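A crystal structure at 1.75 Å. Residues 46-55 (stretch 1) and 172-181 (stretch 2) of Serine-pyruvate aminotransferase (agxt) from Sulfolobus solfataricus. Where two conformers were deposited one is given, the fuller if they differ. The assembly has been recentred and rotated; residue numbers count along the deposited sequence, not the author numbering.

Stretch 1, residues 46-55: YVMGASKNYQ
Stretch 2, residues 172-181: EVKAEEWNVD

At the helix's C-terminal end stretch 2 satisfies Met48 O, while Val47 O turns to water. Gly49, at phi/psi 63/73, closes the helix in a Schellman motif. An ideal CB there would point toward stretch 2 and lie 3.2 Å from Val173 O, so both positive phi and packing suit glycine. The two stretches run in the same sense, Met48, Gly49 and Ala50 lying nearest Val173, Lys174 and Glu176 (CA to CA 5.3, 4.8 and 5.0 Å).

Ala175 N donates to Met48 O at 2.8 Å, almost linearly (175°); Glu176 N reaches Gly49 O weakly at 3.4 Å. Two waters serve further backbone groups: one molecule donates to Val47 O (2.9 Å) and Val173 O (2.7 Å), bridging two acceptors; another donates to Gly49 O (2.7 Å) and accepts from Glu177 N (2.7 Å).

Glu176, chi1 and chi2 both t, extends its carboxylate to Ser51, where OE1 accepts from Ser51 N at 2.9 Å and from Ser51 OG (chi1 p) at 2.7 Å. Its CB meanwhile covers one face of the Tyr54 ring (chi1 m), 4.0 Å from the centroid, a CH-pi contact; Val180 O sits at the ring edge, 3.6 Å from Tyr54 CE2. Tyr54 N donates to Ser51 O at 3.0 Å, closing a type I turn. Met48 CG packs on Val173 CG1 at 3.9 Å.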

ATOM      1  N   TYR A  46     -18.953  -6.339 -10.297  1.00 32.48           N
ATOM      2  CA  TYR A  46     -20.322  -5.959  -9.970  1.00 31.60           C
ATOM      3  C   TYR A  46     -20.537  -4.434  -9.939  1.00 32.62           C
ATOM      4  O   TYR A  46     -21.440  -3.916 -10.604  1.00 34.11           O
ATOM      5  CB  TYR A  46     -20.752  -6.659  -8.659  1.00 32.42           C
ATOM      6  CG  TYR A  46     -22.124  -6.246  -8.170  1.00 35.51           C
ATOM      7  CD1 TYR A  46     -23.291  -6.703  -8.809  1.00 33.92           C
ATOM      8  CD2 TYR A  46     -22.263  -5.396  -7.080  1.00 33.37           C
ATOM      9  CE1 TYR A  46     -24.550  -6.295  -8.377  1.00 36.24           C
ATOM     10  CE2 TYR A  46     -23.511  -4.985  -6.638  1.00 38.47           C
ATOM     11  CZ  TYR A  46     -24.653  -5.443  -7.294  1.00 39.26           C
ATOM     12  OH  TYR A  46     -25.881  -5.046  -6.844  1.00 38.95           O
ATOM     13  N   VAL A  47     -19.698  -3.696  -9.201  1.00 31.00           N
ATOM     14  CA  VAL A  47     -19.887  -2.246  -9.088  1.00 31.82           C
ATOM     15  C   VAL A  47     -19.468  -1.477 -10.356  1.00 29.39           C
ATOM     16  O   VAL A  47     -19.933  -0.352 -10.604  1.00 33.86           O
ATOM     17  CB  VAL A  47     -19.192  -1.635  -7.828  1.00 31.13           C
ATOM     18  CG1 VAL A  47     -19.691  -2.307  -6.549  1.00 31.70           C
ATOM     19  CG2 VAL A  47     -17.664  -1.724  -7.931  1.00 34.60           C
ATOM     20  N   MET A  48     -18.593  -2.065 -11.154  1.00 29.95           N
ATOM     21  CA  MET A  48     -18.216  -1.441 -12.420  0.60 31.07           C
ATOM     22  C   MET A  48     -19.054  -1.917 -13.608  1.00 35.13           C
ATOM     23  O   MET A  48     -18.919  -1.406 -14.719  1.00 39.60           O
ATOM     24  CB  MET A  48     -16.739  -1.618 -12.680  0.60 30.52           C
ATOM     25  CG  MET A  48     -15.937  -0.551 -11.968  0.60 26.89           C
ATOM     26  SD  MET A  48     -14.212  -0.952 -12.017  0.60 29.44           S
ATOM     27  CE  MET A  48     -13.516   0.346 -11.004  0.60 26.84           C
ATOM     28  N   GLY A  49     -19.934  -2.885 -13.374  1.00 39.19           N
ATOM     29  CA  GLY A  49     -20.820  -3.390 -14.423  1.00 41.71           C
ATOM     30  C   GLY A  49     -20.053  -4.039 -15.549  1.00 39.65           C
ATOM     31  O   GLY A  49     -19.942  -3.469 -16.627  1.00 44.77           O
ATOM     32  N   ALA A  50     -19.507  -5.224 -15.292  1.00 40.54           N
ATOM     33  CA  ALA A  50     -18.801  -5.982 -16.316  1.00 39.56           C
ATOM     34  C   ALA A  50     -18.938  -7.475 -16.090  1.00 38.72           C
ATOM     35  O   ALA A  50     -19.025  -7.940 -14.962  1.00 38.16           O
ATOM     36  CB  ALA A  50     -17.333  -5.593 -16.353  1.00 36.79           C
ATOM     37  N   SER A  51     -18.934  -8.220 -17.186  1.00 39.56           N
ATOM     38  CA  SER A  51     -18.960  -9.682 -17.159  1.00 44.12           C
ATOM     39  C   SER A  51     -17.567 -10.227 -16.827  1.00 47.94           C
ATOM     40  O   SER A  51     -16.589  -9.444 -16.721  1.00 39.95           O
ATOM     41  CB  SER A  51     -19.409 -10.215 -18.517  1.00 43.62           C
ATOM     42  OG  SER A  51     -18.403  -9.986 -19.484  1.00 47.34           O
ATOM     43  N   LYS A  52     -17.488 -11.558 -16.694  1.00 42.49           N
ATOM     44  CA  LYS A  52     -16.249 -12.276 -16.385  1.00 46.24           C
ATOM     45  C   LYS A  52     -15.183 -12.156 -17.479  1.00 46.21           C
ATOM     46  O   LYS A  52     -14.072 -12.658 -17.320  1.00 41.11           O
ATOM     47  CB  LYS A  52     -16.535 -13.749 -16.072  1.00 52.15           C
ATOM     48  CG  LYS A  52     -16.790 -14.633 -17.292  1.00 67.56           C
ATOM     49  CD  LYS A  52     -17.566 -15.907 -16.910  1.00 77.10           C
ATOM     50  CE  LYS A  52     -16.910 -17.179 -17.456  1.00 79.83           C
ATOM     51  NZ  LYS A  52     -16.702 -17.155 -18.933  1.00 73.17           N
ATOM     52  N   ASN A  53     -15.536 -11.497 -18.581  1.00 45.81           N
ATOM     53  CA  ASN A  53     -14.583 -11.184 -19.647  1.00 47.31           C
ATOM     54  C   ASN A  53     -13.580 -10.105 -19.235  1.00 41.90           C
ATOM     55  O   ASN A  53     -12.496  -9.993 -19.814  1.00 41.06           O
ATOM     56  CB  ASN A  53     -15.329 -10.711 -20.894  1.00 50.40           C
ATOM     57  CG  ASN A  53     -15.734 -11.853 -21.792  1.00 61.39           C
ATOM     58  OD1 ASN A  53     -16.633 -12.638 -21.467  1.00 56.15           O
ATOM     59  ND2 ASN A  53     -15.079 -11.948 -22.936  1.00 67.20           N
ATOM     60  N   TYR A  54     -13.974  -9.299 -18.258  1.00 37.89           N
ATOM     61  CA  TYR A  54     -13.135  -8.202 -17.764  1.00 36.16           C
ATOM     62  C   TYR A  54     -12.366  -8.656 -16.529  1.00 33.80           C
ATOM     63  O   TYR A  54     -12.929  -9.321 -15.658  1.00 33.56           O
ATOM     64  CB  TYR A  54     -14.004  -6.984 -17.476  1.00 33.10           C
ATOM     65  CG  TYR A  54     -14.376  -6.233 -18.735  1.00 41.94           C
ATOM     66  CD1 TYR A  54     -15.071  -6.875 -19.780  1.00 42.67           C
ATOM     67  CD2 TYR A  54     -14.038  -4.890 -18.894  1.00 41.05           C
ATOM     68  CE1 TYR A  54     -15.404  -6.190 -20.949  1.00 46.87           C
ATOM     69  CE2 TYR A  54     -14.380  -4.196 -20.062  1.00 43.30           C
ATOM     70  CZ  TYR A  54     -15.059  -4.860 -21.078  1.00 45.17           C
ATOM     71  OH  TYR A  54     -15.395  -4.181 -22.227  1.00 50.45           O
ATOM     72  N   GLN A  55     -11.086  -8.303 -16.468  1.00 31.58           N
ATOM     73  CA  GLN A  55     -10.194  -8.791 -15.424  1.00 29.18           C
ATOM     74  C   GLN A  55     -10.008  -7.763 -14.289  1.00 30.64           C
ATOM     75  O   GLN A  55      -9.442  -6.695 -14.515  1.00 25.67           O
ATOM     76  CB  GLN A  55      -8.828  -9.151 -16.016  1.00 32.45           C
ATOM     77  CG  GLN A  55      -7.783  -9.596 -14.984  1.00 35.41           C
ATOM     78  CD  GLN A  55      -8.172 -10.887 -14.283  1.00 36.83           C
ATOM     79  OE1 GLN A  55      -8.171 -11.946 -14.887  1.00 43.72           O
ATOM     80  NE2 GLN A  55      -8.485 -10.798 -12.995  1.00 36.34           N
ATOM     81  N   GLU A 172     -23.388   6.033 -11.706  1.00 32.34           N
ATOM     82  CA  GLU A 172     -23.486   4.946 -12.683  1.00 29.70           C
ATOM     83  C   GLU A 172     -22.125   4.707 -13.351  1.00 28.87           C
ATOM     84  O   GLU A 172     -21.483   5.654 -13.831  1.00 29.67           O
ATOM     85  CB  GLU A 172     -24.534   5.236 -13.759  1.00 35.68           C
ATOM     86  CG  GLU A 172     -24.772   4.021 -14.650  1.00 40.03           C
ATOM     87  CD  GLU A 172     -25.620   4.298 -15.896  1.00 50.13           C
ATOM     88  OE1 GLU A 172     -25.856   5.476 -16.252  1.00 49.18           O
ATOM     89  OE2 GLU A 172     -26.036   3.310 -16.537  1.00 55.17           O
ATOM     90  N   VAL A 173     -21.683   3.458 -13.346  1.00 29.42           N
ATOM     91  CA  VAL A 173     -20.467   3.063 -14.057  1.00 27.77           C
ATOM     92  C   VAL A 173     -20.800   1.796 -14.843  1.00 31.71           C
ATOM     93  O   VAL A 173     -21.294   0.818 -14.261  1.00 33.08           O
ATOM     94  CB  VAL A 173     -19.270   2.793 -13.090  1.00 25.66           C
ATOM     95  CG1 VAL A 173     -18.086   2.153 -13.847  1.00 23.54           C
ATOM     96  CG2 VAL A 173     -18.867   4.121 -12.349  1.00 23.01           C
ATOM     97  N   LYS A 174     -20.531   1.825 -16.150  1.00 29.61           N
ATOM     98  CA  LYS A 174     -20.805   0.691 -17.030  1.00 34.25           C
ATOM     99  C   LYS A 174     -19.571   0.391 -17.861  1.00 35.94           C
ATOM    100  O   LYS A 174     -19.528   0.701 -19.056  1.00 35.52           O
ATOM    101  CB  LYS A 174     -21.993   1.016 -17.961  1.00 36.83           C
ATOM    102  CG  LYS A 174     -23.346   1.176 -17.263  1.00 37.94           C
ATOM    103  CD  LYS A 174     -24.030  -0.179 -17.079  1.00 46.44           C
ATOM    104  CE  LYS A 174     -24.754  -0.268 -15.738  1.00 54.62           C
ATOM    105  NZ  LYS A 174     -25.984   0.579 -15.702  1.00 55.51           N
ATOM    106  N   ALA A 175     -18.570  -0.223 -17.239  1.00 33.79           N
ATOM    107  CA  ALA A 175     -17.258  -0.359 -17.872  1.00 31.49           C
ATOM    108  C   ALA A 175     -17.306  -1.157 -19.176  1.00 34.14           C
ATOM    109  O   ALA A 175     -16.720  -0.735 -20.165  1.00 33.80           O
ATOM    110  CB  ALA A 175     -16.209  -0.946 -16.885  1.00 27.25           C
ATOM    111  N   GLU A 176     -18.019  -2.280 -19.189  1.00 34.72           N
ATOM    112  CA  GLU A 176     -18.102  -3.118 -20.401  1.00 36.05           C
ATOM    113  C   GLU A 176     -18.970  -2.477 -21.501  1.00 38.22           C
ATOM    114  O   GLU A 176     -18.560  -2.392 -22.670  1.00 37.24           O
ATOM    115  CB  GLU A 176     -18.596  -4.527 -20.071  1.00 42.70           C
ATOM    116  CG  GLU A 176     -18.961  -5.351 -21.306  1.00 42.75           C
ATOM    117  CD  GLU A 176     -18.953  -6.854 -21.080  1.00 49.22           C
ATOM    118  OE1 GLU A 176     -18.945  -7.327 -19.921  1.00 48.33           O
ATOM    119  OE2 GLU A 176     -18.967  -7.577 -22.091  1.00 48.29           O
ATOM    120  N   GLU A 177     -20.159  -2.027 -21.118  1.00 38.88           N
ATOM    121  CA  GLU A 177     -21.092  -1.426 -22.067  1.00 43.70           C
ATOM    122  C   GLU A 177     -20.516  -0.176 -22.733  1.00 43.11           C
ATOM    123  O   GLU A 177     -20.691   0.016 -23.933  1.00 43.06           O
ATOM    124  CB  GLU A 177     -22.421  -1.112 -21.393  1.00 52.67           C
ATOM    125  CG  GLU A 177     -23.558  -0.848 -22.375  1.00 71.12           C
ATOM    126  CD  GLU A 177     -24.762  -0.226 -21.705  1.00 76.20           C
ATOM    127  OE1 GLU A 177     -25.331  -0.861 -20.787  1.00 69.48           O
ATOM    128  OE2 GLU A 177     -25.134   0.901 -22.099  1.00 82.61           O
ATOM    129  N   TRP A 178     -19.810   0.647 -21.965  1.00 36.67           N
ATOM    130  CA  TRP A 178     -19.164   1.838 -22.518  1.00 35.00           C
ATOM    131  C   TRP A 178     -17.833   1.527 -23.203  1.00 35.07           C
ATOM    132  O   TRP A 178     -17.264   2.408 -23.849  1.00 39.18           O
ATOM    133  CB  TRP A 178     -18.954   2.919 -21.464  1.00 33.13           C
ATOM    134  CG  TRP A 178     -20.182   3.349 -20.719  1.00 34.72           C
ATOM    135  CD1 TRP A 178     -21.495   3.225 -21.127  1.00 34.15           C
ATOM    136  CD2 TRP A 178     -20.215   4.042 -19.467  1.00 33.23           C
ATOM    137  NE1 TRP A 178     -22.337   3.745 -20.175  1.00 36.05           N
ATOM    138  CE2 TRP A 178     -21.583   4.253 -19.140  1.00 35.65           C
ATOM    139  CE3 TRP A 178     -19.225   4.473 -18.565  1.00 34.66           C
ATOM    140  CZ2 TRP A 178     -21.990   4.908 -17.974  1.00 34.28           C
ATOM    141  CZ3 TRP A 178     -19.635   5.113 -17.384  1.00 33.54           C
ATOM    142  CH2 TRP A 178     -21.009   5.331 -17.102  1.00 36.36           C
ATOM    143  N   ASN A 179     -17.377   0.276 -23.093  1.00 32.78           N
ATOM    144  CA  ASN A 179     -16.122  -0.195 -23.705  1.00 38.62           C
ATOM    145  C   ASN A 179     -14.903   0.589 -23.164  1.00 35.17           C
ATOM    146  O   ASN A 179     -14.177   1.209 -23.919  1.00 35.25           O
ATOM    147  CB  ASN A 179     -16.217  -0.152 -25.245  1.00 43.38           C
ATOM    148  CG  ASN A 179     -15.269  -1.140 -25.952  1.00 49.86           C
ATOM    149  OD1 ASN A 179     -14.415  -1.798 -25.336  1.00 43.78           O
ATOM    150  ND2 ASN A 179     -15.424  -1.234 -27.275  1.00 54.15           N
ATOM    151  N   VAL A 180     -14.721   0.569 -21.845  1.00 34.38           N
ATOM    152  CA  VAL A 180     -13.551   1.190 -21.184  1.00 32.41           C
ATOM    153  C   VAL A 180     -12.492   0.110 -21.074  1.00 29.92           C
ATOM    154  O   VAL A 180     -12.810  -1.066 -20.839  1.00 30.81           O
ATOM    155  CB  VAL A 180     -13.910   1.744 -19.781  1.00 31.56           C
ATOM    156  CG1 VAL A 180     -12.638   2.334 -19.036  1.00 28.01           C
ATOM    157  CG2 VAL A 180     -14.988   2.802 -19.901  1.00 31.43           C
ATOM    158  N   ASP A 181     -11.230   0.492 -21.249  1.00 26.38           N
ATOM    159  CA  ASP A 181     -10.142  -0.481 -21.154  1.00 26.07           C
ATOM    160  C   ASP A 181      -9.550  -0.648 -19.769  1.00 25.32           C
ATOM    161  O   ASP A 181      -9.130  -1.759 -19.409  1.00 25.75           O
ATOM    162  CB  ASP A 181      -9.083  -0.169 -22.196  1.00 29.63           C
ATOM    163  CG  ASP A 181      -9.644  -0.284 -23.592  1.00 27.83           C
ATOM    164  OD1 ASP A 181     -10.030  -1.420 -23.960  1.00 31.53           O
ATOM    165  OD2 ASP A 181      -9.761   0.761 -24.265  1.00 27.77           O
TER
HETATM  166  O   HOH W   1     -22.389  -0.592 -12.201  1.00 55.32           O
HETATM  167  O   HOH W   2     -21.341  -2.426 -18.689  1.00 35.67           O